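Local coordinates for putative uncharacterized protein (PDB 3TDG) that probably acts as a dimeric thiol-disulfide oxidoreductase of the DsbG type, with reductase activity carried by a thioredoxin-fold domain, at residues A[47-52]-A[64-69]; A[55-60]-A[94-99]; A[70-75]-A[116-121]; A[150-155]-A[177-182]; A[187-192]-A[226-231]. All blocks are in the same frame, centred on the assembly; numbering follows the deposited sequence.

Contact 1: residues A[47-52]-A[64-69]; sequences VRILEI and VVIEDP
Arg48 and Glu67 meet through both backbone and side chain, forming an antiparallel hydrogen-bonded pair whose side chains also make a salt bridge. Glu67 N reaches Arg48 O at 2.8 Å, and the return bond comes from Arg48 N. Val65 O takes Leu50 N at 2.9 Å and, weakly, Glu51 N; with Leu50 and Glu51 both facing Val65, this is a classic beta bulge, shifting the register by one. Val65 N to Glu51 O, 3.0 Å, resumes the ladder. The Arg48 chain bends at chi3 (59°), bringing NE to Glu67 OE1 at 3.2 Å from above the carboxylate plane. The NH2 bonds are weak, the shorter being Arg48 NH2 to Glu67 OE2, 3.1 Å, and the two flat groups are turned 75° apart. Glu51 spends its carboxylate elsewhere, on Lys110 and Lys53. Most apolar contacts lie on the face of Ile49 and Ile66: Val47 CG1 touches Ile66 CD1 at 3.8 Å, and Ile49 CG2 meets Val64 CG1. Apart from these, Leu50 CD1 meets Val65 CG1. Helix 33-43 packs against Val47 and Ile49, helix 98-129 lies on the other face at Val65, and strand 74-79 continues the sheet beyond this hairpin.

Contact 2: residues A[55-60]-A[94-99]; sequences LKSSQD and FSNKSD
Lys56 packs against Lys97 and crosses Asp99, near the start of the long helix 98-129. Its CB sits 4.0 Å from Lys97 CE, a contact between aliphatic parts of two like-charged chains. The chain then bends at chi2 (-86°) and carries on past Asp99, where Lys56 CE comes within 3.4 Å of Asp99 OD1. The ammonium itself stops short of a salt bridge, with Lys56 NZ 4.3 Å from Asp99 OD1, so any attraction there is probably modest. Lys56 and Ser57 occupy the middle of a type I beta turn running from Leu55 to Ser58, and Asp100 of the helix accepts from the backbone N of Lys56 and, weakly, of Ser57. At Ser57 the hydroxyl, anti to the backbone N (chi1 177°), shares a 3.1 Å hydrogen bond with Ser95 OG. Ser95 OG also accepts from Lys97 N at 3.0 Å, closing an ST turn that leads from strand 93-95 to Lys97, the N-cap residue of the helix. Ser57 CB also rests 3.9 Å from Lys97 CG. Leu85 of the second subunit packs on Ser57 and Ser58, Ser95 O accepts from Gln42 of that subunit, and Phe94 pairs antiparallel with one of its strands.

Contact 3: residues A[70-75]-A[116-121]; sequences DTKYNI and ATQQNS
Gln118 packs against Thr71 and Tyr73 where the loop leading into strand 74-79 meets helix 98-129. Its CG stands anti to the backbone N (chi1 175°) and points out from the helix to within 3.4 Å of Thr71 O. The chain bends at chi2, and Gln118 CD then lies 3.8 Å from Lys72 CB. Lys72 sends the rest of its chain elsewhere, its ammonium bonding to Pro69 O. The Tyr73 ring comes in obliquely, with CE1 4.0 Å from Gln118 CG, and its phenol oxygen rests against the aliphatic start of Gln119, OH to CB 3.4 Å. Thr71 CB lies over one face of the ring, toward its rim. Thr71 makes an ST turn, its OG1 accepting from Tyr73 N at 3.2 Å, which holds the two residues together just before the strand begins, while Asn115 of the helix accepts from Asn74 N. No direct hydrogen bond joins the two segments; unlike the closely packed carbons, the polar ends meet more loosely, through water. One water donates to Thr71 O at 2.7 Å and accepts a longer bond from Gln118 NE2. A second lies 2.6 Å from Tyr73 OH and donates weakly to Gln119 OE1. A glycerol molecule, probably from the crystallisation liquor, also sits near the Tyr73 side chain.

Contact 4: residues A[150-155]-A[177-182]; sequences ILYIVS and TVRMVV
Arg179 NH1 donates to Tyr152 OH at 3.0 Å, with the hydroxyl oxygen close to the guanidinium plane. Arg179 NE also makes a salt bridge with Glu138. Five backbone bonds tie the parallel strands: Leu151 N to Thr177 O, 2.9 Å and nearly straight (175°), Arg179 N to Leu151 O, Ile153 N to Arg179 O, Val181 N to Ile153 O at 2.8 Å, and Ser155 N to Val181 O. Arg179 CB lies over the Tyr152 ring, 4.1 Å from its centroid, a CH-pi contact. The extended arginine chain (chi2 -178°) carries CD onward toward the phenol oxygen, and Ile150 CD1 lies over one guanidinium face, toward its rim, 3.6 Å from Arg179 NH2. Val181 CG2 touches the ring edge. On the other face of the sheet Ile153 CD1 packs on Val178 CG1 at 3.7 Å, and Met180 CE reaches Ser155 OG, which bonds to Tyr222. These central strands of the thioredoxin-fold sheet are joined through helices 160-167 and 169-175, a beta-alpha-beta crossover. Bonded to a phenol and a carboxylate, with a methyl over one face, the guanidinium is probably restrained in its orientation, its charge largely offset by Glu138.

Contact 5: residues A[187-192]-A[226-231]; sequences GVNSAK and YDINAQ
Lys192 and Ile228 bring together the first turn of helix 188-206 and the loop that follows helix 211-222. Gly187 is the N-cap residue, and the helix opens with Ala191 N bonded to Gly187 O and Lys192 N to Val188 O at 3.0 Å. The loop has a compact turn of its own: Gln231 N bonds to Ile228 O, and the side chain folds back, Gln231 NE2 donating to Asp227 O at 2.9 Å. The closest approach of the two backbones is at Asn189 and Ile228, whose CA atoms are 7.2 Å apart, so the helix reaches the loop with its side chains, which meet both side chains and backbone carbonyls.

Lys192 reaches out from the helix with CG anti to the backbone N (chi1 -176°) and meets Ile228 tip to tip. Lys192 CG and Ile228 CD1 are only 3.5 Å apart, tighter than ordinary van der Waals contact. A bend at chi4 (42°) then turns the ammonium onto the loop backbone, where Lys192 NZ donates to Gln231 O at 3.0 Å from well above the carbonyl plane. One turn earlier in the helix, Asn189 OD1 touches Ile228 CG2 at 3.9 Å, and a water spans the gap, accepting from Asn189 ND2 and donating to Asn229 OD1. Leu196 of the same helix also packs on Ile228, and Glu233 lies against Lys192. Asn189 and Ser190 pack on Met158, next to Cys159. The arrangement fastens a loop to a helix in the all-helical part of the thioredoxin-fold domain, consistent with the helical insertion seen in DsbA, DsbC and DsbG.

Overall arrangement
Contacts 1, 2 and 3 belong to the N-terminal domain, contacts 4 and 5 to the thioredoxin-fold domain. Contacts 1 and 3 touch directly, Ile66 O lying 2.8 Å from Ile75 N, because strands 62-67 and 74-79 are sheet neighbours. Helix 98-129 serves contacts 2 and 3, whose centres are 28 Å apart, and runs from the dimer side toward the other domain. The nearest atoms of contacts 3 and 4 are about 10 Å apart. Strand 177-182 of contact 4 leads to the helix of contact 5, with centres 21 Å apart. Ser155 in contact 4 touches the CxxC of Cys159 and Cys162, probably the redox site; contact 2, at the dimer interface, lies about 50 Å from contact 4, centre to centre.

Contact 1: residues A[47-52]-A[64-69]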
# COMPACT_ATOMS: atom_id res chain seq x y z
N VAL A 47 17.37 21.00 -6.73
CA VAL A 47 16.08 21.40 -6.14
C VAL A 47 15.90 22.91 -6.23
O VAL A 47 16.87 23.66 -6.28
CB VAL A 47 15.94 20.96 -4.64
CG1 VAL A 47 16.08 19.45 -4.50
CG2 VAL A 47 16.93 21.68 -3.73
N ARG A 48 14.65 23.35 -6.26
CA ARG A 48 14.35 24.77 -6.21
C ARG A 48 13.81 25.11 -4.82
O ARG A 48 12.92 24.43 -4.33
CB ARG A 48 13.31 25.10 -7.28
CG ARG A 48 13.10 26.60 -7.51
CD ARG A 48 12.37 26.86 -8.83
NE ARG A 48 11.06 26.20 -8.85
CZ ARG A 48 9.92 26.74 -8.40
NH1 ARG A 48 9.91 27.97 -7.89
NH2 ARG A 48 8.79 26.05 -8.46
N ILE A 49 14.36 26.15 -4.19
CA ILE A 49 13.93 26.55 -2.84
C ILE A 49 12.66 27.41 -2.93
O ILE A 49 12.64 28.40 -3.66
CB ILE A 49 15.04 27.32 -2.09
CG1 ILE A 49 16.25 26.42 -1.84
CG2 ILE A 49 14.51 27.89 -0.76
CD1 ILE A 49 17.49 27.19 -1.41
N LEU A 50 11.61 27.02 -2.20
CA LEU A 50 10.33 27.74 -2.25
C LEU A 50 10.03 28.60 -1.02
O LEU A 50 9.39 29.64 -1.13
CB LEU A 50 9.16 26.78 -2.47
CG LEU A 50 9.23 25.77 -3.61
CD1 LEU A 50 8.24 24.65 -3.36
CD2 LEU A 50 8.97 26.44 -4.96
N GLU A 51 10.49 28.16 0.15
CA GLU A 51 10.07 28.77 1.41
C GLU A 51 11.13 28.55 2.49
O GLU A 51 11.66 27.44 2.62
CB GLU A 51 8.72 28.16 1.82
CG GLU A 51 7.97 28.87 2.92
CD GLU A 51 6.80 28.04 3.47
OE1 GLU A 51 6.18 27.25 2.71
OE2 GLU A 51 6.48 28.18 4.67
N ILE A 52 11.45 29.60 3.24
CA ILE A 52 12.34 29.47 4.41
C ILE A 52 11.67 30.11 5.63
O ILE A 52 11.22 31.25 5.56
CB ILE A 52 13.73 30.12 4.17
CG1 ILE A 52 14.43 29.50 2.96
CG2 ILE A 52 14.61 29.99 5.42
CD1 ILE A 52 15.55 30.39 2.35
N VAL A 64 12.77 24.62 5.64
CA VAL A 64 12.87 24.88 4.21
C VAL A 64 11.97 23.92 3.42
O VAL A 64 11.98 22.70 3.67
CB VAL A 64 14.34 24.74 3.70
CG1 VAL A 64 14.46 25.10 2.23
CG2 VAL A 64 15.29 25.62 4.53
N VAL A 65 11.19 24.47 2.51
CA VAL A 65 10.45 23.66 1.53
C VAL A 65 11.11 23.82 0.17
O VAL A 65 11.46 24.94 -0.23
CB VAL A 65 8.95 24.02 1.49
CG1 VAL A 65 8.18 23.15 0.47
CG2 VAL A 65 8.35 23.84 2.89
N ILE A 66 11.30 22.70 -0.52
CA ILE A 66 11.94 22.65 -1.83
C ILE A 66 11.02 21.97 -2.82
O ILE A 66 10.08 21.29 -2.42
CB ILE A 66 13.34 21.94 -1.79
CG1 ILE A 66 13.25 20.46 -1.38
CG2 ILE A 66 14.36 22.72 -0.93
CD1 ILE A 66 12.85 19.51 -2.56
N GLU A 67 11.27 22.19 -4.11
CA GLU A 67 10.55 21.49 -5.17
C GLU A 67 11.49 20.49 -5.83
O GLU A 67 12.58 20.86 -6.25
CB GLU A 67 10.09 22.49 -6.23
CG GLU A 67 9.27 21.85 -7.34
CD GLU A 67 9.13 22.77 -8.53
OE1 GLU A 67 10.17 23.17 -9.12
OE2 GLU A 67 7.98 23.11 -8.88
N ASP A 68 11.08 19.23 -5.89
CA ASP A 68 11.84 18.19 -6.60
C ASP A 68 11.73 18.49 -8.12
O ASP A 68 10.63 18.64 -8.63
CB ASP A 68 11.26 16.82 -6.24
CG ASP A 68 11.94 15.66 -6.97
OD1 ASP A 68 12.19 15.75 -8.18
OD2 ASP A 68 12.20 14.64 -6.31
N PRO A 69 12.87 18.62 -8.84
CA PRO A 69 12.72 19.03 -10.25
C PRO A 69 12.12 17.96 -11.17
O PRO A 69 11.71 18.27 -12.27
CB PRO A 69 14.15 19.36 -10.67
CG PRO A 69 14.97 18.33 -9.87
CD PRO A 69 14.27 18.33 -8.50

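Contact 2: residues A[55-60]-A[94-99]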
# COMPACT_ATOMS: atom_id res chain seq x y z
N LEU A 55 12.73 28.48 13.23
CA LEU A 55 12.14 27.71 14.31
C LEU A 55 12.43 28.33 15.66
O LEU A 55 13.55 28.65 15.96
CB LEU A 55 12.66 26.29 14.31
CG LEU A 55 12.53 25.39 13.10
CD1 LEU A 55 13.22 24.12 13.42
CD2 LEU A 55 11.11 25.15 12.80
N LYS A 56 11.40 28.48 16.47
CA LYS A 56 11.55 29.05 17.78
C LYS A 56 12.48 28.18 18.56
O LYS A 56 13.15 28.59 19.47
CB LYS A 56 10.22 29.04 18.51
CG LYS A 56 9.07 29.64 17.77
CD LYS A 56 9.01 31.12 17.97
CE LYS A 56 7.62 31.66 17.76
NZ LYS A 56 7.64 33.07 17.33
N SER A 57 12.49 26.93 18.16
CA SER A 57 13.03 25.88 18.95
C SER A 57 14.53 25.67 18.75
O SER A 57 15.19 25.02 19.55
CB SER A 57 12.21 24.65 18.63
OG SER A 57 12.72 23.57 19.32
N SER A 58 15.09 26.24 17.70
CA SER A 58 16.51 26.18 17.49
C SER A 58 17.05 27.41 16.82
O SER A 58 16.39 28.03 16.05
CB SER A 58 16.85 25.00 16.62
OG SER A 58 18.17 25.13 16.17
N GLN A 59 18.29 27.74 17.10
CA GLN A 59 18.87 28.90 16.47
C GLN A 59 19.61 28.54 15.20
O GLN A 59 19.74 29.34 14.32
CB GLN A 59 19.83 29.60 17.42
CG GLN A 59 19.16 30.33 18.56
CD GLN A 59 18.76 31.75 18.19
OE1 GLN A 59 18.20 31.99 17.12
NE2 GLN A 59 19.04 32.69 19.08
N ASP A 60 20.13 27.33 15.11
CA ASP A 60 20.84 26.96 13.90
C ASP A 60 19.92 26.39 12.82
O ASP A 60 20.19 26.52 11.66
CB ASP A 60 21.98 26.00 14.22
CG ASP A 60 22.75 25.56 12.98
OD1 ASP A 60 23.34 26.40 12.31
OD2 ASP A 60 22.77 24.37 12.68
N PHE A 94 8.49 16.79 17.22
CA PHE A 94 8.02 17.25 18.53
C PHE A 94 8.88 18.37 19.01
O PHE A 94 10.10 18.41 18.75
CB PHE A 94 7.99 16.12 19.56
CG PHE A 94 7.28 14.90 19.07
CD1 PHE A 94 5.88 14.84 19.09
CD2 PHE A 94 7.99 13.83 18.56
CE1 PHE A 94 5.22 13.72 18.60
CE2 PHE A 94 7.34 12.71 18.08
CZ PHE A 94 5.95 12.65 18.10
N SER A 95 8.24 19.31 19.69
CA SER A 95 8.95 20.43 20.29
C SER A 95 8.25 20.89 21.56
O SER A 95 7.02 20.75 21.66
CB SER A 95 9.03 21.59 19.30
OG SER A 95 9.76 22.66 19.87
N ASN A 96 9.01 21.42 22.52
CA ASN A 96 8.38 22.13 23.64
C ASN A 96 7.74 23.44 23.18
O ASN A 96 6.92 24.01 23.90
CB ASN A 96 9.36 22.37 24.80
CG ASN A 96 10.36 23.50 24.52
OD1 ASN A 96 10.88 23.63 23.41
ND2 ASN A 96 10.63 24.32 25.54
N LYS A 97 8.10 23.91 21.97
CA LYS A 97 7.48 25.12 21.42
C LYS A 97 6.31 24.75 20.53
O LYS A 97 6.49 24.19 19.43
CB LYS A 97 8.47 25.99 20.65
CG LYS A 97 9.83 26.15 21.32
CD LYS A 97 9.73 26.93 22.63
CE LYS A 97 10.14 28.37 22.43
NZ LYS A 97 9.40 29.28 23.36
N SER A 98 5.11 25.06 21.02
CA SER A 98 3.87 24.78 20.29
C SER A 98 3.76 25.47 18.90
O SER A 98 3.11 24.94 18.00
CB SER A 98 2.66 25.16 21.15
OG SER A 98 1.47 24.62 20.58
N ASP A 99 4.39 26.63 18.75
CA ASP A 99 4.41 27.33 17.47
C ASP A 99 5.14 26.53 16.37
O ASP A 99 4.73 26.53 15.21
CB ASP A 99 5.07 28.71 17.60
CG ASP A 99 4.22 29.71 18.41
OD1 ASP A 99 4.81 30.48 19.20
OD2 ASP A 99 2.98 29.75 18.24

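Contact 3: residues A[70-75]-A[116-121]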
# COMPACT_ATOMS: atom_id res chain seq x y z
N ASP A 70 12.06 16.71 -10.71
CA ASP A 70 11.50 15.62 -11.51
C ASP A 70 9.99 15.43 -11.27
O ASP A 70 9.21 15.44 -12.21
CB ASP A 70 12.25 14.30 -11.27
CG ASP A 70 13.75 14.41 -11.56
OD1 ASP A 70 14.56 13.72 -10.88
OD2 ASP A 70 14.14 15.18 -12.45
N THR A 71 9.61 15.26 -10.00
CA THR A 71 8.22 14.99 -9.64
C THR A 71 7.40 16.26 -9.43
O THR A 71 6.16 16.20 -9.42
CB THR A 71 8.17 14.17 -8.35
OG1 THR A 71 8.80 14.93 -7.30
CG2 THR A 71 8.86 12.78 -8.51
N LYS A 72 8.09 17.39 -9.25
CA LYS A 72 7.48 18.67 -8.84
C LYS A 72 6.85 18.62 -7.42
O LYS A 72 6.22 19.59 -7.00
CB LYS A 72 6.46 19.21 -9.87
CG LYS A 72 6.94 19.20 -11.33
CD LYS A 72 8.15 20.09 -11.51
CE LYS A 72 8.67 20.00 -12.94
NZ LYS A 72 10.02 20.59 -12.97
N TYR A 73 7.05 17.51 -6.70
CA TYR A 73 6.61 17.40 -5.31
C TYR A 73 7.31 18.45 -4.44
O TYR A 73 8.50 18.74 -4.64
CB TYR A 73 6.86 15.99 -4.75
CG TYR A 73 6.00 14.93 -5.39
CD1 TYR A 73 4.75 15.24 -5.92
CD2 TYR A 73 6.41 13.60 -5.43
CE1 TYR A 73 3.94 14.27 -6.49
CE2 TYR A 73 5.61 12.61 -6.01
CZ TYR A 73 4.38 12.97 -6.54
OH TYR A 73 3.56 12.03 -7.12
N ASN A 74 6.55 19.04 -3.52
CA ASN A 74 7.10 19.96 -2.54
C ASN A 74 7.52 19.16 -1.33
O ASN A 74 6.73 18.38 -0.80
CB ASN A 74 6.08 21.02 -2.13
CG ASN A 74 5.79 22.03 -3.23
OD1 ASN A 74 6.02 21.78 -4.43
ND2 ASN A 74 5.28 23.18 -2.83
N ILE A 75 8.76 19.36 -0.89
CA ILE A 75 9.34 18.54 0.17
C ILE A 75 9.81 19.47 1.28
O ILE A 75 10.62 20.36 1.03
CB ILE A 75 10.55 17.72 -0.34
CG1 ILE A 75 10.21 16.95 -1.63
CG2 ILE A 75 11.12 16.80 0.78
CD1 ILE A 75 9.15 15.83 -1.44
N ALA A 116 -0.65 15.83 -3.62
CA ALA A 116 -1.80 15.03 -4.04
C ALA A 116 -2.37 15.51 -5.38
O ALA A 116 -2.67 14.70 -6.25
CB ALA A 116 -2.90 15.02 -2.94
N THR A 117 -2.49 16.83 -5.56
CA THR A 117 -2.93 17.43 -6.83
C THR A 117 -1.94 17.18 -7.97
O THR A 117 -2.35 16.87 -9.10
CB THR A 117 -3.13 18.95 -6.70
OG1 THR A 117 -4.09 19.22 -5.67
CG2 THR A 117 -3.64 19.56 -8.01
N GLN A 118 -0.65 17.35 -7.68
CA GLN A 118 0.41 17.13 -8.66
C GLN A 118 0.38 15.68 -9.16
O GLN A 118 0.44 15.43 -10.36
CB GLN A 118 1.78 17.51 -8.08
CG GLN A 118 2.96 17.20 -9.00
CD GLN A 118 2.86 17.94 -10.33
OE1 GLN A 118 2.57 19.14 -10.37
NE2 GLN A 118 3.10 17.23 -11.43
N GLN A 119 0.25 14.74 -8.23
CA GLN A 119 0.20 13.32 -8.54
C GLN A 119 -1.03 13.01 -9.38
O GLN A 119 -0.98 12.19 -10.31
CB GLN A 119 0.16 12.51 -7.25
CG GLN A 119 0.12 10.99 -7.42
CD GLN A 119 0.09 10.27 -6.08
OE1 GLN A 119 0.94 9.43 -5.78
NE2 GLN A 119 -0.90 10.60 -5.26
N ASN A 120 -2.14 13.66 -9.05
CA ASN A 120 -3.36 13.47 -9.81
C ASN A 120 -3.22 13.97 -11.26
O ASN A 120 -3.63 13.29 -12.19
CB ASN A 120 -4.57 14.11 -9.11
CG ASN A 120 -5.87 13.49 -9.55
OD1 ASN A 120 -6.16 12.34 -9.21
ND2 ASN A 120 -6.64 14.23 -10.32
N SER A 121 -2.62 15.15 -11.43
CA SER A 121 -2.36 15.67 -12.78
C SER A 121 -1.47 14.73 -13.60
O SER A 121 -1.77 14.44 -14.77
CB SER A 121 -1.76 17.08 -12.73
OG SER A 121 -2.74 18.01 -12.29
O HOH W 1 4.56 14.40 -10.64
O HOH W 2 4.24 9.72 -6.21

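Contact 4: residues A[150-155]-A[177-182]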
# COMPACT_ATOMS: atom_id res chain seq x y z
N ILE A 150 -4.85 22.79 -25.29
CA ILE A 150 -5.42 21.45 -25.45
C ILE A 150 -6.48 21.13 -24.39
O ILE A 150 -6.18 21.12 -23.19
CB ILE A 150 -4.32 20.35 -25.45
CG1 ILE A 150 -3.30 20.58 -26.58
CG2 ILE A 150 -4.95 18.95 -25.57
CD1 ILE A 150 -3.80 20.29 -27.98
N LEU A 151 -7.70 20.85 -24.86
CA LEU A 151 -8.79 20.39 -23.99
C LEU A 151 -9.20 18.96 -24.32
O LEU A 151 -9.73 18.69 -25.39
CB LEU A 151 -10.00 21.32 -24.12
CG LEU A 151 -11.30 20.98 -23.40
CD1 LEU A 151 -11.11 20.84 -21.89
CD2 LEU A 151 -12.32 22.06 -23.71
N TYR A 152 -8.96 18.05 -23.39
CA TYR A 152 -9.43 16.68 -23.51
C TYR A 152 -10.87 16.59 -22.99
O TYR A 152 -11.18 17.10 -21.91
CB TYR A 152 -8.55 15.74 -22.69
CG TYR A 152 -7.34 15.25 -23.43
CD1 TYR A 152 -7.44 14.16 -24.32
CD2 TYR A 152 -6.09 15.85 -23.25
CE1 TYR A 152 -6.32 13.69 -24.99
CE2 TYR A 152 -4.96 15.38 -23.93
CZ TYR A 152 -5.08 14.30 -24.79
OH TYR A 152 -3.98 13.83 -25.48
N ILE A 153 -11.73 15.93 -23.76
CA ILE A 153 -13.11 15.66 -23.35
C ILE A 153 -13.41 14.16 -23.43
O ILE A 153 -13.50 13.60 -24.53
CB ILE A 153 -14.10 16.46 -24.22
CG1 ILE A 153 -13.77 17.95 -24.18
CG2 ILE A 153 -15.58 16.19 -23.76
CD1 ILE A 153 -14.69 18.82 -24.95
N VAL A 154 -13.54 13.50 -22.29
CA VAL A 154 -13.91 12.08 -22.26
C VAL A 154 -15.44 12.04 -22.26
O VAL A 154 -16.08 12.68 -21.43
CB VAL A 154 -13.31 11.34 -21.08
CG1 VAL A 154 -13.70 9.83 -21.10
CG2 VAL A 154 -11.78 11.50 -21.06
N SER A 155 -16.01 11.32 -23.23
CA SER A 155 -17.41 11.44 -23.58
C SER A 155 -17.99 10.09 -24.05
O SER A 155 -17.35 9.36 -24.81
CB SER A 155 -17.58 12.49 -24.68
OG SER A 155 -18.95 12.68 -25.03
N THR A 177 -8.05 23.80 -28.79
CA THR A 177 -8.10 22.61 -29.62
C THR A 177 -8.62 21.50 -28.73
O THR A 177 -8.08 21.26 -27.66
CB THR A 177 -6.73 22.27 -30.25
OG1 THR A 177 -6.52 23.12 -31.38
CG2 THR A 177 -6.69 20.81 -30.73
N VAL A 178 -9.69 20.86 -29.18
CA VAL A 178 -10.34 19.79 -28.43
C VAL A 178 -9.90 18.41 -28.92
O VAL A 178 -9.92 18.13 -30.12
CB VAL A 178 -11.88 19.92 -28.52
CG1 VAL A 178 -12.59 18.64 -28.02
CG2 VAL A 178 -12.33 21.16 -27.75
N ARG A 179 -9.47 17.57 -27.98
CA ARG A 179 -9.29 16.15 -28.23
C ARG A 179 -10.42 15.36 -27.57
O ARG A 179 -10.38 15.05 -26.36
CB ARG A 179 -7.93 15.66 -27.73
CG ARG A 179 -6.76 16.33 -28.45
CD ARG A 179 -5.43 15.81 -27.98
NE ARG A 179 -4.36 16.50 -28.70
CZ ARG A 179 -3.10 16.56 -28.30
NH1 ARG A 179 -2.72 15.97 -27.17
NH2 ARG A 179 -2.21 17.22 -29.04
N MET A 180 -11.42 15.03 -28.37
CA MET A 180 -12.55 14.28 -27.87
C MET A 180 -12.26 12.77 -27.86
O MET A 180 -11.93 12.18 -28.89
CB MET A 180 -13.78 14.60 -28.72
CG MET A 180 -15.08 14.17 -28.08
SD MET A 180 -16.44 15.10 -28.76
CE MET A 180 -17.80 14.03 -28.31
N VAL A 181 -12.38 12.16 -26.68
CA VAL A 181 -12.12 10.74 -26.49
C VAL A 181 -13.47 10.05 -26.26
O VAL A 181 -14.06 10.19 -25.18
CB VAL A 181 -11.18 10.51 -25.29
CG1 VAL A 181 -10.93 9.01 -25.05
CG2 VAL A 181 -9.84 11.25 -25.51
N VAL A 182 -13.97 9.36 -27.29
CA VAL A 182 -15.32 8.78 -27.26
C VAL A 182 -15.25 7.34 -26.76
O VAL A 182 -14.70 6.47 -27.43
CB VAL A 182 -16.04 8.89 -28.64
CG1 VAL A 182 -17.50 8.37 -28.55
CG2 VAL A 182 -16.05 10.31 -29.11

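Contact 5: residues A[187-192]-A[226-231]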
# COMPACT_ATOMS: atom_id res chain seq x y z
N GLY A 187 -22.42 1.15 -21.38
CA GLY A 187 -23.05 -0.13 -21.75
C GLY A 187 -22.71 -0.55 -23.17
O GLY A 187 -21.79 -0.02 -23.78
N VAL A 188 -23.46 -1.51 -23.69
CA VAL A 188 -23.18 -2.11 -24.99
C VAL A 188 -23.36 -1.12 -26.15
O VAL A 188 -22.54 -1.04 -27.06
CB VAL A 188 -24.05 -3.38 -25.22
CG1 VAL A 188 -23.97 -3.85 -26.67
CG2 VAL A 188 -23.61 -4.50 -24.28
N ASN A 189 -24.46 -0.37 -26.12
CA ASN A 189 -24.73 0.61 -27.16
C ASN A 189 -23.68 1.74 -27.22
O ASN A 189 -23.40 2.26 -28.30
CB ASN A 189 -26.15 1.18 -27.01
CG ASN A 189 -27.23 0.17 -27.42
OD1 ASN A 189 -27.00 -0.69 -28.27
ND2 ASN A 189 -28.41 0.29 -26.81
N SER A 190 -23.11 2.07 -26.06
CA SER A 190 -22.01 3.04 -25.97
C SER A 190 -20.80 2.51 -26.76
O SER A 190 -20.30 3.18 -27.67
CB SER A 190 -21.60 3.26 -24.50
OG SER A 190 -22.65 3.84 -23.73
N ALA A 191 -20.38 1.29 -26.43
CA ALA A 191 -19.25 0.65 -27.10
C ALA A 191 -19.46 0.58 -28.62
O ALA A 191 -18.57 0.92 -29.41
CB ALA A 191 -19.00 -0.74 -26.49
N LYS A 192 -20.66 0.18 -29.01
CA LYS A 192 -21.01 0.07 -30.42
C LYS A 192 -20.98 1.42 -31.13
O LYS A 192 -20.43 1.55 -32.22
CB LYS A 192 -22.39 -0.58 -30.55
CG LYS A 192 -22.84 -0.82 -31.95
CD LYS A 192 -23.90 -1.94 -32.00
CE LYS A 192 -24.75 -1.82 -33.27
NZ LYS A 192 -23.93 -1.51 -34.49
N TYR A 226 -30.56 8.05 -33.56
CA TYR A 226 -29.66 7.25 -34.38
C TYR A 226 -29.87 5.75 -34.13
O TYR A 226 -29.58 5.24 -33.05
CB TYR A 226 -28.19 7.63 -34.17
CG TYR A 226 -27.25 6.94 -35.14
CD1 TYR A 226 -27.03 7.46 -36.42
CD2 TYR A 226 -26.58 5.77 -34.79
CE1 TYR A 226 -26.18 6.83 -37.32
CE2 TYR A 226 -25.72 5.13 -35.68
CZ TYR A 226 -25.53 5.67 -36.94
OH TYR A 226 -24.68 5.05 -37.83
N ASP A 227 -30.36 5.07 -35.16
CA ASP A 227 -30.70 3.66 -35.07
C ASP A 227 -29.44 2.81 -35.02
O ASP A 227 -28.90 2.38 -36.05
CB ASP A 227 -31.59 3.25 -36.26
CG ASP A 227 -32.36 1.97 -35.99
OD1 ASP A 227 -31.99 1.22 -35.04
OD2 ASP A 227 -33.35 1.71 -36.73
N ILE A 228 -29.00 2.55 -33.80
CA ILE A 228 -27.76 1.85 -33.57
C ILE A 228 -27.77 0.39 -34.07
O ILE A 228 -26.80 -0.08 -34.66
CB ILE A 228 -27.32 2.02 -32.07
CG1 ILE A 228 -25.96 1.37 -31.81
CG2 ILE A 228 -28.43 1.59 -31.09
CD1 ILE A 228 -24.87 1.92 -32.71
N ASN A 229 -28.88 -0.31 -33.86
CA ASN A 229 -28.99 -1.70 -34.32
C ASN A 229 -29.09 -1.86 -35.84
O ASN A 229 -28.81 -2.94 -36.36
CB ASN A 229 -30.14 -2.40 -33.60
CG ASN A 229 -29.99 -2.36 -32.10
OD1 ASN A 229 -30.92 -2.01 -31.38
ND2 ASN A 229 -28.80 -2.69 -31.62
N ALA A 230 -29.45 -0.78 -36.53
CA ALA A 230 -29.51 -0.76 -37.99
C ALA A 230 -28.13 -0.65 -38.64
O ALA A 230 -28.03 -0.54 -39.87
CB ALA A 230 -30.40 0.39 -38.46
N GLN A 231 -27.08 -0.66 -37.83
CA GLN A 231 -25.71 -0.56 -38.33
C GLN A 231 -24.96 -1.85 -38.06
O GLN A 231 -25.15 -2.49 -37.01
CB GLN A 231 -24.97 0.61 -37.67
CG GLN A 231 -25.82 1.85 -37.39
CD GLN A 231 -26.35 2.50 -38.66
OE1 GLN A 231 -25.69 2.50 -39.69
NE2 GLN A 231 -27.56 3.06 -38.57
O HOH W 3 -30.12 -1.38 -28.80